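Local coordinates for protein-glutamine gamma-glutamyltransferase (Pseudomonas aeruginosa PAO1, PDB 6G49) that crosslinks proteins in vitro as a transglutaminase, joining glutamine and lysine side chains, and is critical for viability of the bacterium, perhaps through a cell-wall function, at residues D125-D130 with F140-R145; P119-L124 with L152-S157; H182-A187 with G227-D232; R175-P180 with G258-V263. One frame throughout, in Å; residues are numbered along the deposited sequence. Where two conformers were deposited one is given.

Contact 1 of 4, residues D125-D130 with F140-R145. With PO4 (phosphate ion), chain F.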
loop_
_atom_site.group_PDB
_atom_site.type_symbol
_atom_site.label_atom_id
_atom_site.label_comp_id
_atom_site.label_asym_id
_atom_site.label_seq_id
_atom_site.Cartn_x
_atom_site.Cartn_y
_atom_site.Cartn_z
ATOM N N ASP A 125 -9.848 -0.661 -2.439
ATOM C CA ASP A 125 -10.350 -1.169 -1.156
ATOM C C ASP A 125 -11.751 -0.576 -0.916
ATOM O O ASP A 125 -12.054 0.497 -1.398
ATOM C CB ASP A 125 -9.356 -0.770 -0.045
ATOM C CG ASP A 125 -9.366 -1.612 1.214
ATOM O OD1 ASP A 125 -9.563 -2.817 1.113
ATOM O OD2 ASP A 125 -9.115 -1.025 2.301
ATOM N N VAL A 126 -12.662 -1.312 -0.212
ATOM C CA VAL A 126 -12.677 -2.724 0.033
ATOM C C VAL A 126 -13.463 -3.347 -1.132
ATOM O O VAL A 126 -14.599 -2.901 -1.427
ATOM C CB VAL A 126 -13.359 -3.059 1.366
ATOM C CG1 VAL A 126 -13.620 -4.540 1.494
ATOM C CG2 VAL A 126 -12.513 -2.576 2.534
ATOM N N ALA A 127 -12.894 -4.376 -1.733
ATOM C CA ALA A 127 -13.410 -4.909 -2.981
ATOM C C ALA A 127 -14.190 -6.202 -2.779
ATOM O O ALA A 127 -13.890 -7.060 -1.949
ATOM C CB ALA A 127 -12.305 -5.180 -3.966
ATOM N N GLN A 128 -15.183 -6.362 -3.684
ATOM C CA GLN A 128 -15.888 -7.613 -3.968
ATOM C C GLN A 128 -15.867 -7.854 -5.489
ATOM O O GLN A 128 -15.888 -6.865 -6.240
ATOM C CB GLN A 128 -17.349 -7.531 -3.501
ATOM C CG GLN A 128 -17.485 -7.141 -2.050
ATOM C CD GLN A 128 -17.238 -8.284 -1.113
ATOM O OE1 GLN A 128 -18.212 -8.859 -0.622
ATOM N NE2 GLN A 128 -15.957 -8.590 -0.822
ATOM N N THR A 129 -15.768 -9.109 -5.943
ATOM C CA THR A 129 -15.711 -9.377 -7.378
ATOM C C THR A 129 -16.738 -10.459 -7.690
ATOM O O THR A 129 -17.282 -11.103 -6.790
ATOM C CB THR A 129 -14.338 -9.842 -7.896
ATOM O OG1 THR A 129 -14.159 -11.227 -7.609
ATOM C CG2 THR A 129 -13.208 -9.019 -7.297
ATOM N N ASP A 130 -16.930 -10.664 -8.984
ATOM C CA ASP A 130 -17.760 -11.758 -9.477
ATOM C C ASP A 130 -16.970 -13.050 -9.724
ATOM O O ASP A 130 -17.471 -13.981 -10.391
ATOM C CB ASP A 130 -18.441 -11.316 -10.777
ATOM C CG ASP A 130 -17.499 -11.132 -11.963
ATOM O OD1 ASP A 130 -16.263 -10.897 -11.798
ATOM O OD2 ASP A 130 -17.983 -11.211 -13.110
ATOM N N PHE A 140 -7.714 -7.727 3.611
ATOM C CA PHE A 140 -8.509 -6.948 2.649
ATOM C C PHE A 140 -7.848 -6.946 1.274
ATOM O O PHE A 140 -8.052 -6.018 0.532
ATOM C CB PHE A 140 -8.722 -5.526 3.152
ATOM C CG PHE A 140 -9.442 -5.477 4.477
ATOM C CD1 PHE A 140 -10.812 -5.633 4.521
ATOM C CD2 PHE A 140 -8.750 -5.417 5.678
ATOM C CE1 PHE A 140 -11.490 -5.718 5.734
ATOM C CE2 PHE A 140 -9.430 -5.500 6.879
ATOM C CZ PHE A 140 -10.791 -5.636 6.903
ATOM N N HIS A 141 -7.123 -7.987 0.912
ATOM C CA HIS A 141 -6.683 -8.158 -0.470
ATOM C C HIS A 141 -7.399 -9.378 -1.054
ATOM O O HIS A 141 -7.820 -10.262 -0.334
ATOM C CB HIS A 141 -5.151 -8.295 -0.548
ATOM C CG HIS A 141 -4.638 -9.685 -0.556
ATOM N ND1 HIS A 141 -4.503 -10.409 0.599
ATOM C CD2 HIS A 141 -4.180 -10.486 -1.543
ATOM C CE1 HIS A 141 -4.022 -11.612 0.305
ATOM N NE2 HIS A 141 -3.824 -11.701 -1.008
ATOM N N LEU A 142 -7.488 -9.379 -2.381
ATOM C CA LEU A 142 -8.167 -10.422 -3.139
ATOM C C LEU A 142 -7.159 -11.500 -3.564
ATOM O O LEU A 142 -6.235 -11.232 -4.298
ATOM C CB LEU A 142 -8.778 -9.742 -4.384
ATOM C CG LEU A 142 -9.873 -8.720 -4.147
ATOM C CD1 LEU A 142 -10.155 -7.996 -5.446
ATOM C CD2 LEU A 142 -11.124 -9.387 -3.621
ATOM N N GLN A 143 -7.355 -12.728 -3.069
ATOM C CA GLN A 143 -6.485 -13.842 -3.343
ATOM C C GLN A 143 -7.267 -14.810 -4.243
ATOM O O GLN A 143 -8.332 -15.313 -3.833
ATOM C CB GLN A 143 -6.039 -14.544 -2.051
ATOM C CG GLN A 143 -5.003 -15.670 -2.286
ATOM C CD GLN A 143 -3.531 -15.238 -2.214
ATOM O OE1 GLN A 143 -3.151 -14.058 -2.034
ATOM N NE2 GLN A 143 -2.630 -16.210 -2.369
ATOM N N ARG A 144 -6.705 -15.093 -5.397
ATOM C CA ARG A 144 -7.216 -16.067 -6.359
ATOM C C ARG A 144 -6.620 -17.447 -6.040
ATOM O O ARG A 144 -5.539 -17.551 -5.497
ATOM C CB ARG A 144 -6.824 -15.632 -7.760
ATOM C CG ARG A 144 -7.587 -16.321 -8.879
ATOM C CD ARG A 144 -7.255 -15.614 -10.185
ATOM N NE ARG A 144 -7.915 -16.212 -11.352
ATOM C CZ ARG A 144 -7.315 -16.977 -12.251
ATOM N NH1 ARG A 144 -6.047 -17.317 -12.129
ATOM N NH2 ARG A 144 -7.974 -17.363 -13.325
ATOM N N ARG A 145 -7.356 -18.515 -6.389
ATOM C CA ARG A 145 -6.874 -19.850 -6.037
ATOM C C ARG A 145 -5.624 -20.217 -6.859
ATOM O O ARG A 145 -4.819 -21.012 -6.390
ATOM C CB ARG A 145 -8.007 -20.882 -6.118
ATOM C CG ARG A 145 -8.370 -21.507 -4.772
ATOM C CD ARG A 145 -8.810 -20.551 -3.663
ATOM N NE ARG A 145 -7.731 -19.941 -2.865
ATOM C CZ ARG A 145 -7.899 -19.259 -1.728
ATOM N NH1 ARG A 145 -6.864 -18.688 -1.137
ATOM N NH2 ARG A 145 -9.098 -19.146 -1.185
HETATM P P PO4 F . -5.257 -19.215 -15.206
HETATM O O1 PO4 F . -4.721 -20.074 -14.065
HETATM O O2 PO4 F . -4.727 -17.788 -15.199
HETATM O O3 PO4 F . -4.778 -19.709 -16.560
HETATM O O4 PO4 F . -6.777 -19.354 -15.083
HETATM O O HOH W 1 -10.026 -4.764 -1.130
#
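Leu142 and Thr129 reach toward each other tip to tip, the methyl CD1 of Leu142 lying 3.7 Å from CG2 of Thr129. The same CD1 also touches CB of Ala127 at 3.8 Å, so one branch of the leucine touches two alternate residues of strand 127-129, both of which turn their CB atoms toward it. Thr129 presents its methyl because CG2 stands anti to the carbonyl carbon; its hydroxyl OG1 bonds instead to the backbone N of Gln131. At the other end Phe140 crosses Val126 obliquely, CG2 of the valine coming to 4.0 Å from ring atom CD1. Asp125 sets its carboxylate plane 74° from that ring, with OD1 3.5 Å from Phe140 CB, while OD2 forms a salt bridge with Arg164, which also makes a cation-pi contact with the phenyl ring. No direct hydrogen bond joins the two segments. A water lies between them, accepting from Ala127 N at 3.0 Å and lying within hydrogen-bonding distance of Phe140 O and Asp125 OD1. The packing joins two sheets: strand 127-129 is an outermost strand of one and pairs with strand 152-158, whereas strand 142-144 belongs to the other, between strands 120-124 and 134-136, and Leu142 also rests on Leu121 and Ala123.

Contact 2 of 4, residues P119-L124 with L152-S157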
loop_
_atom_site.group_PDB
_atom_site.type_symbol
_atom_site.label_atom_id
_atom_site.label_comp_id
_atom_site.label_asym_id
_atom_site.label_seq_id
_atom_site.Cartn_x
_atom_site.Cartn_y
_atom_site.Cartn_z
ATOM N N PRO A 119 -1.237 -14.617 -7.636
ATOM C CA PRO A 119 -2.655 -14.839 -7.372
ATOM C C PRO A 119 -3.460 -13.703 -6.740
ATOM O O PRO A 119 -4.216 -13.955 -5.838
ATOM C CB PRO A 119 -2.573 -16.017 -6.387
ATOM C CG PRO A 119 -1.371 -15.735 -5.527
ATOM C CD PRO A 119 -0.399 -15.088 -6.498
ATOM N N TRP A 120 -3.174 -12.441 -7.094
ATOM C CA TRP A 120 -3.780 -11.252 -6.526
ATOM C C TRP A 120 -4.563 -10.536 -7.620
ATOM O O TRP A 120 -3.987 -10.340 -8.712
ATOM C CB TRP A 120 -2.714 -10.307 -5.931
ATOM C CG TRP A 120 -1.758 -11.094 -5.081
ATOM C CD1 TRP A 120 -2.098 -12.005 -4.122
ATOM C CD2 TRP A 120 -0.317 -11.060 -5.117
ATOM N NE1 TRP A 120 -0.965 -12.550 -3.574
ATOM C CE2 TRP A 120 0.142 -12.006 -4.166
ATOM C CE3 TRP A 120 0.636 -10.335 -5.841
ATOM C CZ2 TRP A 120 1.497 -12.250 -3.944
ATOM C CZ3 TRP A 120 1.979 -10.608 -5.661
ATOM C CH2 TRP A 120 2.406 -11.554 -4.718
ATOM N N LEU A 121 -5.812 -10.169 -7.346
ATOM C CA LEU A 121 -6.535 -9.288 -8.259
ATOM C C LEU A 121 -6.422 -7.868 -7.710
ATOM O O LEU A 121 -6.502 -7.610 -6.489
ATOM C CB LEU A 121 -7.994 -9.722 -8.347
ATOM C CG LEU A 121 -8.271 -11.127 -8.884
ATOM C CD1 LEU A 121 -9.732 -11.255 -9.284
ATOM C CD2 LEU A 121 -7.356 -11.535 -9.993
ATOM N N PHE A 122 -6.255 -6.928 -8.622
ATOM C CA PHE A 122 -6.109 -5.537 -8.246
ATOM C C PHE A 122 -7.485 -4.885 -8.097
ATOM O O PHE A 122 -8.363 -5.071 -8.965
ATOM C CB PHE A 122 -5.299 -4.804 -9.307
ATOM C CG PHE A 122 -4.050 -5.511 -9.735
ATOM C CD1 PHE A 122 -3.112 -5.894 -8.795
ATOM C CD2 PHE A 122 -3.851 -5.893 -11.057
ATOM C CE1 PHE A 122 -2.018 -6.635 -9.166
ATOM C CE2 PHE A 122 -2.679 -6.520 -11.423
ATOM C CZ PHE A 122 -1.753 -6.882 -10.477
ATOM N N ALA A 123 -7.688 -4.084 -7.057
ATOM C CA ALA A 123 -8.971 -3.425 -6.873
ATOM C C ALA A 123 -8.840 -2.339 -5.824
ATOM O O ALA A 123 -8.046 -2.475 -4.873
ATOM C CB ALA A 123 -10.017 -4.425 -6.420
ATOM N N LEU A 124 -9.703 -1.327 -5.912
ATOM C CA LEU A 124 -9.829 -0.332 -4.839
ATOM C C LEU A 124 -10.416 -1.011 -3.599
ATOM O O LEU A 124 -11.325 -1.838 -3.647
ATOM C CB LEU A 124 -10.771 0.797 -5.263
ATOM C CG LEU A 124 -10.485 1.493 -6.584
ATOM C CD1 LEU A 124 -11.612 2.465 -6.870
ATOM C CD2 LEU A 124 -9.137 2.242 -6.587
ATOM N N LEU A 152 -7.362 -11.778 -17.874
ATOM C CA LEU A 152 -8.475 -12.057 -17.076
ATOM C C LEU A 152 -9.391 -10.833 -16.992
ATOM O O LEU A 152 -8.977 -9.757 -16.553
ATOM C CB LEU A 152 -8.024 -12.456 -15.665
ATOM C CG LEU A 152 -9.144 -12.768 -14.688
ATOM C CD1 LEU A 152 -9.898 -14.028 -15.103
ATOM C CD2 LEU A 152 -8.585 -12.928 -13.271
ATOM N N PHE A 153 -10.670 -11.026 -17.372
ATOM C CA PHE A 153 -11.698 -9.978 -17.168
ATOM C C PHE A 153 -12.440 -10.278 -15.871
ATOM O O PHE A 153 -12.828 -11.419 -15.566
ATOM C CB PHE A 153 -12.672 -10.026 -18.360
ATOM C CG PHE A 153 -13.771 -9.014 -18.271
ATOM C CD1 PHE A 153 -14.893 -9.288 -17.531
ATOM C CD2 PHE A 153 -13.698 -7.861 -19.007
ATOM C CE1 PHE A 153 -15.913 -8.370 -17.467
ATOM C CE2 PHE A 153 -14.761 -6.966 -18.986
ATOM C CZ PHE A 153 -15.808 -7.206 -18.149
ATOM N N TYR A 154 -12.699 -9.241 -15.070
ATOM C CA TYR A 154 -13.486 -9.413 -13.885
ATOM C C TYR A 154 -14.198 -8.123 -13.539
ATOM O O TYR A 154 -13.804 -7.036 -13.961
ATOM C CB TYR A 154 -12.665 -9.928 -12.690
ATOM C CG TYR A 154 -11.495 -9.091 -12.249
ATOM C CD1 TYR A 154 -10.262 -9.273 -12.816
ATOM C CD2 TYR A 154 -11.592 -8.214 -11.168
ATOM C CE1 TYR A 154 -9.177 -8.500 -12.421
ATOM C CE2 TYR A 154 -10.500 -7.473 -10.734
ATOM C CZ TYR A 154 -9.269 -7.644 -11.334
ATOM O OH TYR A 154 -8.149 -6.931 -10.973
ATOM N N ARG A 155 -15.302 -8.286 -12.821
ATOM C CA ARG A 155 -16.176 -7.200 -12.414
ATOM C C ARG A 155 -16.010 -6.965 -10.931
ATOM O O ARG A 155 -15.910 -7.898 -10.173
ATOM C CB ARG A 155 -17.621 -7.531 -12.780
ATOM C CG ARG A 155 -17.771 -8.011 -14.215
ATOM C CD ARG A 155 -19.229 -8.127 -14.620
ATOM N NE ARG A 155 -19.955 -6.943 -14.206
ATOM C CZ ARG A 155 -20.280 -5.941 -15.012
ATOM N NH1 ARG A 155 -19.969 -5.985 -16.301
ATOM N NH2 ARG A 155 -20.932 -4.897 -14.527
ATOM N N VAL A 156 -15.993 -5.701 -10.542
ATOM C CA VAL A 156 -15.706 -5.297 -9.157
ATOM C C VAL A 156 -16.759 -4.299 -8.662
ATOM O O VAL A 156 -17.128 -3.396 -9.410
ATOM C CB VAL A 156 -14.312 -4.663 -9.043
ATOM C CG1 VAL A 156 -13.948 -4.376 -7.589
ATOM C CG2 VAL A 156 -13.245 -5.530 -9.741
ATOM N N SER A 157 -17.040 -4.386 -7.352
ATOM C CA SER A 157 -17.650 -3.362 -6.557
ATOM C C SER A 157 -16.717 -3.061 -5.378
ATOM O O SER A 157 -16.319 -3.991 -4.691
ATOM C CB SER A 157 -18.997 -3.805 -6.010
ATOM O OG SER A 157 -19.960 -3.871 -7.058
#
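Leu121 and Ala123 face Tyr154 and Val156 across 8.9 and 7.4 Å between their respective CA atoms, too wide for strand pairing, so strands 120-124 and 152-158 meet through side chains as members of two packed sheets. CD1 of Leu121 sits over the centre of the Tyr154 ring, 3.9 Å from the centroid and 4° off the normal, a CH-pi contact. The two side chains slide past each other in opposite directions. The other branch of Leu121 crosses Leu152 at about a right angle, CD2 to CD2 3.8 Å, and Ala123 CB meets Val156 CG1 at 4.1 Å. Tyr154 turns its CB toward strand 120-124, chi1 of 58° puts CG between backbone N and carbonyl carbon, and the OH at the end of the ring donates to Phe122 O at 2.7 Å. That oxygen lies at the ring edge, and the hydroxyl meets a lone pair of Phe122 O, in the carbonyl plane. The phenol thus carries its polar end through an apolar layer to a backbone carbonyl, linking the two sheets by a directional bond within otherwise hydrophobic packing.

Contact 3 of 4, residues H182-A187 with G227-D232; sequences HGNPRA and GADGVD. With PO4 (phosphate ion), chain E.
Asp232 O lies over one face of the Arg186 guanidinium, offset toward the rim, and a water sits at its edge in plane. The guanidinium stands 82° from the Asp232 carboxylate, joined to it by a long salt bridge, NE to OD2, and by that water, which accepts from NE and donates to OD2; NH1 pairs with Asp237. The N-termini of helices 185-197 and 230-238 meet here, and side chains of each segment accept backbone N-H groups of the other. Asp232 OD2 takes Arg186 N on its syn side, and OD1 takes Ala187 N from above the carboxylate plane at 2.7 Å. These first-turn amides would be expected to stabilise the aspartate's negative charge. In return Asn184 OD1 accepts from Asp232 N at 3.0 Å. Asn184 and Asp229 hold the N-cap positions, yet neither caps its own helix. Beside these bonds Ala187 CB packs on Val231 CG1, and Phe252 touches both. Asp229, whose backbone N donates to a phosphate ion, probably from the crystallisation liquor, receives Asn184 N on the anti side of OD1 at 2.8 Å.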
loop_
_atom_site.group_PDB
_atom_site.type_symbol
_atom_site.label_atom_id
_atom_site.label_comp_id
_atom_site.label_asym_id
_atom_site.label_seq_id
_atom_site.Cartn_x
_atom_site.Cartn_y
_atom_site.Cartn_z
ATOM N N HIS A 182 16.857 -6.453 16.611
ATOM C CA HIS A 182 18.116 -5.739 16.355
ATOM C C HIS A 182 17.964 -4.876 15.102
ATOM O O HIS A 182 17.154 -5.143 14.235
ATOM C CB HIS A 182 19.284 -6.713 16.188
ATOM C CG HIS A 182 19.545 -7.508 17.413
ATOM N ND1 HIS A 182 19.794 -6.903 18.643
ATOM C CD2 HIS A 182 19.561 -8.845 17.618
ATOM C CE1 HIS A 182 19.958 -7.839 19.555
ATOM N NE2 HIS A 182 19.825 -9.040 18.950
ATOM N N GLY A 183 18.808 -3.857 15.020
ATOM C CA GLY A 183 18.804 -3.035 13.825
ATOM C C GLY A 183 17.941 -1.797 13.979
ATOM O O GLY A 183 17.039 -1.722 14.792
ATOM N N ASN A 184 18.314 -0.725 13.237
ATOM C CA ASN A 184 17.576 0.549 13.175
ATOM C C ASN A 184 17.289 1.159 14.523
ATOM O O ASN A 184 16.166 1.572 14.833
ATOM C CB ASN A 184 16.310 0.373 12.324
ATOM C CG ASN A 184 16.631 -0.003 10.907
ATOM O OD1 ASN A 184 17.334 0.767 10.199
ATOM N ND2 ASN A 184 16.182 -1.182 10.475
ATOM N N PRO A 185 18.320 1.317 15.400
ATOM C CA PRO A 185 18.104 1.901 16.711
ATOM C C PRO A 185 17.639 3.369 16.654
ATOM O O PRO A 185 16.883 3.812 17.500
ATOM C CB PRO A 185 19.514 1.799 17.343
ATOM C CG PRO A 185 20.471 1.815 16.162
ATOM C CD PRO A 185 19.733 0.976 15.118
ATOM N N ARG A 186 18.076 4.124 15.639
ATOM C CA ARG A 186 17.680 5.529 15.569
ATOM C C ARG A 186 16.156 5.646 15.332
ATOM O O ARG A 186 15.485 6.497 15.869
ATOM C CB ARG A 186 18.534 6.315 14.567
ATOM C CG ARG A 186 19.991 6.498 15.013
ATOM C CD ARG A 186 20.787 7.340 14.002
ATOM N NE ARG A 186 21.167 6.620 12.786
ATOM C CZ ARG A 186 21.567 7.170 11.632
ATOM N NH1 ARG A 186 21.604 8.495 11.488
ATOM N NH2 ARG A 186 21.929 6.378 10.640
ATOM N N ALA A 187 15.630 4.807 14.437
ATOM C CA ALA A 187 14.225 4.842 14.139
ATOM C C ALA A 187 13.389 4.407 15.346
ATOM O O ALA A 187 12.302 4.984 15.586
ATOM C CB ALA A 187 13.950 3.983 12.919
ATOM N N GLY A 227 22.907 1.033 4.141
ATOM C CA GLY A 227 23.573 -0.045 4.831
ATOM C C GLY A 227 22.568 -0.905 5.572
ATOM O O GLY A 227 21.372 -0.887 5.276
ATOM N N ALA A 228 23.063 -1.631 6.574
ATOM C CA ALA A 228 22.275 -2.645 7.264
ATOM C C ALA A 228 21.113 -2.012 8.045
ATOM O O ALA A 228 20.047 -2.617 8.157
ATOM C CB ALA A 228 23.173 -3.463 8.163
ATOM N N ASP A 229 21.341 -0.831 8.615
ATOM C CA ASP A 229 20.322 -0.081 9.306
ATOM C C ASP A 229 19.591 0.798 8.280
ATOM O O ASP A 229 19.695 2.027 8.321
ATOM C CB ASP A 229 20.865 0.729 10.464
ATOM C CG ASP A 229 21.579 -0.170 11.458
ATOM O OD1 ASP A 229 20.909 -0.993 12.094
ATOM O OD2 ASP A 229 22.810 -0.094 11.523
ATOM N N GLY A 230 18.860 0.145 7.383
ATOM C CA GLY A 230 18.312 0.801 6.189
ATOM C C GLY A 230 17.252 1.842 6.499
ATOM O O GLY A 230 17.078 2.848 5.779
ATOM N N VAL A 231 16.415 1.589 7.503
ATOM C CA VAL A 231 15.402 2.544 7.861
ATOM C C VAL A 231 16.085 3.793 8.436
ATOM O O VAL A 231 15.735 4.925 8.103
ATOM C CB VAL A 231 14.370 1.948 8.837
ATOM C CG1 VAL A 231 13.371 2.967 9.342
ATOM C CG2 VAL A 231 13.667 0.773 8.182
ATOM N N ASP A 232 17.024 3.614 9.370
ATOM C CA ASP A 232 17.771 4.775 9.940
ATOM C C ASP A 232 18.445 5.573 8.806
ATOM O O ASP A 232 18.377 6.805 8.836
ATOM C CB ASP A 232 18.858 4.275 10.900
ATOM C CG ASP A 232 18.367 3.786 12.242
ATOM O OD1 ASP A 232 17.128 3.718 12.414
ATOM O OD2 ASP A 232 19.264 3.433 13.129
HETATM P P PO4 E . 24.511 1.645 8.833
HETATM O O1 PO4 E . 24.777 0.573 9.861
HETATM O O2 PO4 E . 24.106 2.912 9.592
HETATM O O3 PO4 E . 23.432 1.145 7.890
HETATM O O4 PO4 E . 25.701 1.929 7.929
HETATM O O HOH W 2 16.548 -1.755 7.458
HETATM O O HOH W 3 21.776 3.744 12.608
#

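Contact 4 of 4, residues R175-P180 with G258-V263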
loop_
_atom_site.group_PDB
_atom_site.type_symbol
_atom_site.label_atom_id
_atom_site.label_comp_id
_atom_site.label_asym_id
_atom_site.label_seq_id
_atom_site.Cartn_x
_atom_site.Cartn_y
_atom_site.Cartn_z
ATOM N N ARG A 175 0.767 -9.666 14.903
ATOM C CA ARG A 175 1.533 -9.783 13.663
ATOM C C ARG A 175 1.950 -8.382 13.178
ATOM O O ARG A 175 3.064 -8.234 12.680
ATOM C CB ARG A 175 0.654 -10.462 12.615
ATOM C CG ARG A 175 1.188 -10.369 11.198
ATOM C CD ARG A 175 0.167 -10.982 10.255
ATOM N NE ARG A 175 0.175 -12.417 10.329
ATOM C CZ ARG A 175 -0.428 -13.218 9.442
ATOM N NH1 ARG A 175 -1.143 -12.656 8.473
ATOM N NH2 ARG A 175 -0.218 -14.543 9.484
ATOM N N ASN A 176 1.055 -7.398 13.368
ATOM C CA ASN A 176 1.278 -6.070 12.843
ATOM C C ASN A 176 2.003 -5.156 13.821
ATOM O O ASN A 176 2.045 -3.940 13.612
ATOM C CB ASN A 176 -0.022 -5.504 12.278
ATOM C CG ASN A 176 -0.314 -6.143 10.955
ATOM O OD1 ASN A 176 0.414 -5.912 10.003
ATOM N ND2 ASN A 176 -1.268 -7.065 10.917
ATOM N N LEU A 177 2.557 -5.753 14.904
ATOM C CA LEU A 177 3.503 -5.069 15.768
ATOM C C LEU A 177 4.898 -5.685 15.685
ATOM O O LEU A 177 5.779 -5.252 16.463
ATOM C CB LEU A 177 2.912 -5.092 17.183
ATOM C CG LEU A 177 1.746 -4.143 17.392
ATOM C CD1 LEU A 177 0.989 -4.494 18.666
ATOM C CD2 LEU A 177 2.096 -2.655 17.383
ATOM N N GLN A 178 5.104 -6.633 14.785
ATOM C CA GLN A 178 6.335 -7.375 14.616
ATOM C C GLN A 178 7.456 -6.489 14.089
ATOM O O GLN A 178 7.271 -5.811 13.078
ATOM C CB GLN A 178 6.165 -8.534 13.643
ATOM C CG GLN A 178 7.400 -9.351 13.336
ATOM C CD GLN A 178 8.178 -8.805 12.151
ATOM O OE1 GLN A 178 7.549 -8.411 11.148
ATOM N NE2 GLN A 178 9.527 -8.788 12.255
ATOM N N LEU A 179 8.615 -6.515 14.734
ATOM C CA LEU A 179 9.866 -5.965 14.195
ATOM C C LEU A 179 11.002 -6.886 14.590
ATOM O O LEU A 179 10.918 -7.555 15.635
ATOM C CB LEU A 179 10.185 -4.576 14.735
ATOM C CG LEU A 179 9.261 -3.475 14.260
ATOM C CD1 LEU A 179 9.537 -2.167 14.961
ATOM C CD2 LEU A 179 9.330 -3.290 12.768
ATOM N N PRO A 180 12.130 -6.855 13.864
ATOM C CA PRO A 180 13.349 -7.491 14.383
ATOM C C PRO A 180 13.726 -6.813 15.692
ATOM O O PRO A 180 13.550 -5.627 15.855
ATOM C CB PRO A 180 14.427 -7.255 13.298
ATOM C CG PRO A 180 13.618 -6.841 12.066
ATOM C CD PRO A 180 12.359 -6.170 12.563
ATOM N N GLY A 258 4.168 1.240 18.905
ATOM C CA GLY A 258 3.056 0.450 19.427
ATOM C C GLY A 258 1.752 0.585 18.660
ATOM O O GLY A 258 0.735 0.206 19.173
ATOM N N ILE A 259 1.807 1.031 17.387
ATOM C CA ILE A 259 0.644 1.207 16.524
ATOM C C ILE A 259 0.703 0.095 15.481
ATOM O O ILE A 259 1.677 0.044 14.719
ATOM C CB ILE A 259 0.608 2.609 15.863
ATOM C CG1 ILE A 259 0.545 3.710 16.920
ATOM C CG2 ILE A 259 -0.570 2.679 14.890
ATOM C CD1 ILE A 259 0.642 5.108 16.420
ATOM N N PRO A 260 -0.290 -0.826 15.409
ATOM C CA PRO A 260 -0.229 -1.882 14.400
ATOM C C PRO A 260 -0.309 -1.225 13.012
ATOM O O PRO A 260 -1.098 -0.304 12.817
ATOM C CB PRO A 260 -1.451 -2.753 14.699
ATOM C CG PRO A 260 -1.800 -2.397 16.142
ATOM C CD PRO A 260 -1.519 -0.910 16.238
ATOM N N ALA A 261 0.581 -1.679 12.127
ATOM C CA ALA A 261 0.707 -1.039 10.800
ATOM C C ALA A 261 1.246 -2.062 9.834
ATOM O O ALA A 261 1.996 -2.963 10.227
ATOM C CB ALA A 261 1.618 0.161 10.879
ATOM N N ARG A 262 0.928 -1.882 8.528
ATOM C CA ARG A 262 1.442 -2.793 7.525
ATOM C C ARG A 262 1.603 -1.990 6.230
ATOM O O ARG A 262 1.015 -0.915 6.085
ATOM C CB ARG A 262 0.590 -4.055 7.338
ATOM C CG ARG A 262 -0.866 -3.769 7.009
ATOM C CD ARG A 262 -1.692 -5.048 7.055
ATOM N NE ARG A 262 -3.101 -4.738 6.922
ATOM C CZ ARG A 262 -4.117 -5.460 7.427
ATOM N NH1 ARG A 262 -3.878 -6.592 8.100
ATOM N NH2 ARG A 262 -5.369 -5.035 7.238
ATOM N N VAL A 263 2.468 -2.519 5.383
ATOM C CA VAL A 263 2.655 -1.942 4.039
ATOM C C VAL A 263 1.607 -2.516 3.103
ATOM O O VAL A 263 1.364 -3.741 3.057
ATOM C CB VAL A 263 4.094 -2.213 3.559
ATOM C CG1 VAL A 263 4.266 -1.857 2.087
ATOM C CG2 VAL A 263 5.111 -1.495 4.438
#
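Asn176 lies against Pro260, Ala261 and Arg262, and its side chain can be followed outward. CB meets Pro260 CB at 3.9 Å and looks onto the backbone of Ala261. CG, anti to the carbonyl carbon (chi1 -76°), lies 4.0 Å from Ala261 O. From there the amide divides. OD1 rests against the aliphatic base of Arg262, 3.3 Å from its CB, while ND2 faces the guanidinium obliquely, 3.9 Å from NH1, with the two planes 82° apart. ND2 itself bonds to Thr172 O, within helix 170-175, and to Glu79. Arg262 runs extended from CG to NE and is paired with Glu291 and Glu79. The backbone completes the joint: Ala261 N donates to Asn176 O at 3.1 Å, on a lone pair, and Pro260 CA adds a CA-H...O contact to the same oxygen at 3.2 Å. Next along the chain, Leu177 lies side by side with Pro260, CD2 to CG 4.1 Å, and the same methyl covers Gly258, where a Schellman motif ends helix 243-256. Chemically, Asn176, just past its own helix, has its carbonyl used by the start of strand 261-265 and its ND2 drawn to the Glu79 carboxylate that also pairs with Arg262. The loop is thereby tied to strand 261-265 in the transglutaminase-like region by polar bonds beside a small apolar patch.

Contacts 1 and 2 lie about 7 Å apart, centre to centre, and join the same two antiparallel sheets: strands 120-124 and 142-144 neighbour each other in one, 127-129 and 152-158 in the other. Along the chain, contact 1 falls within the span between the segments of contact 2, and both belong to the TgpA N-terminal domain. Contact 4 follows about 23 Å from contact 1, measured between centres, yet touches it where Phe140 meets Arg262, and its strand 261-265 belongs to the larger sheet, which also holds strands 120-124 and 142-144. Contact 3, about 16 Å from contact 4 by centres, joins the N-terminal ends of helices 185-197 and 230-238 and the loops leading into them, within the span of contact 4.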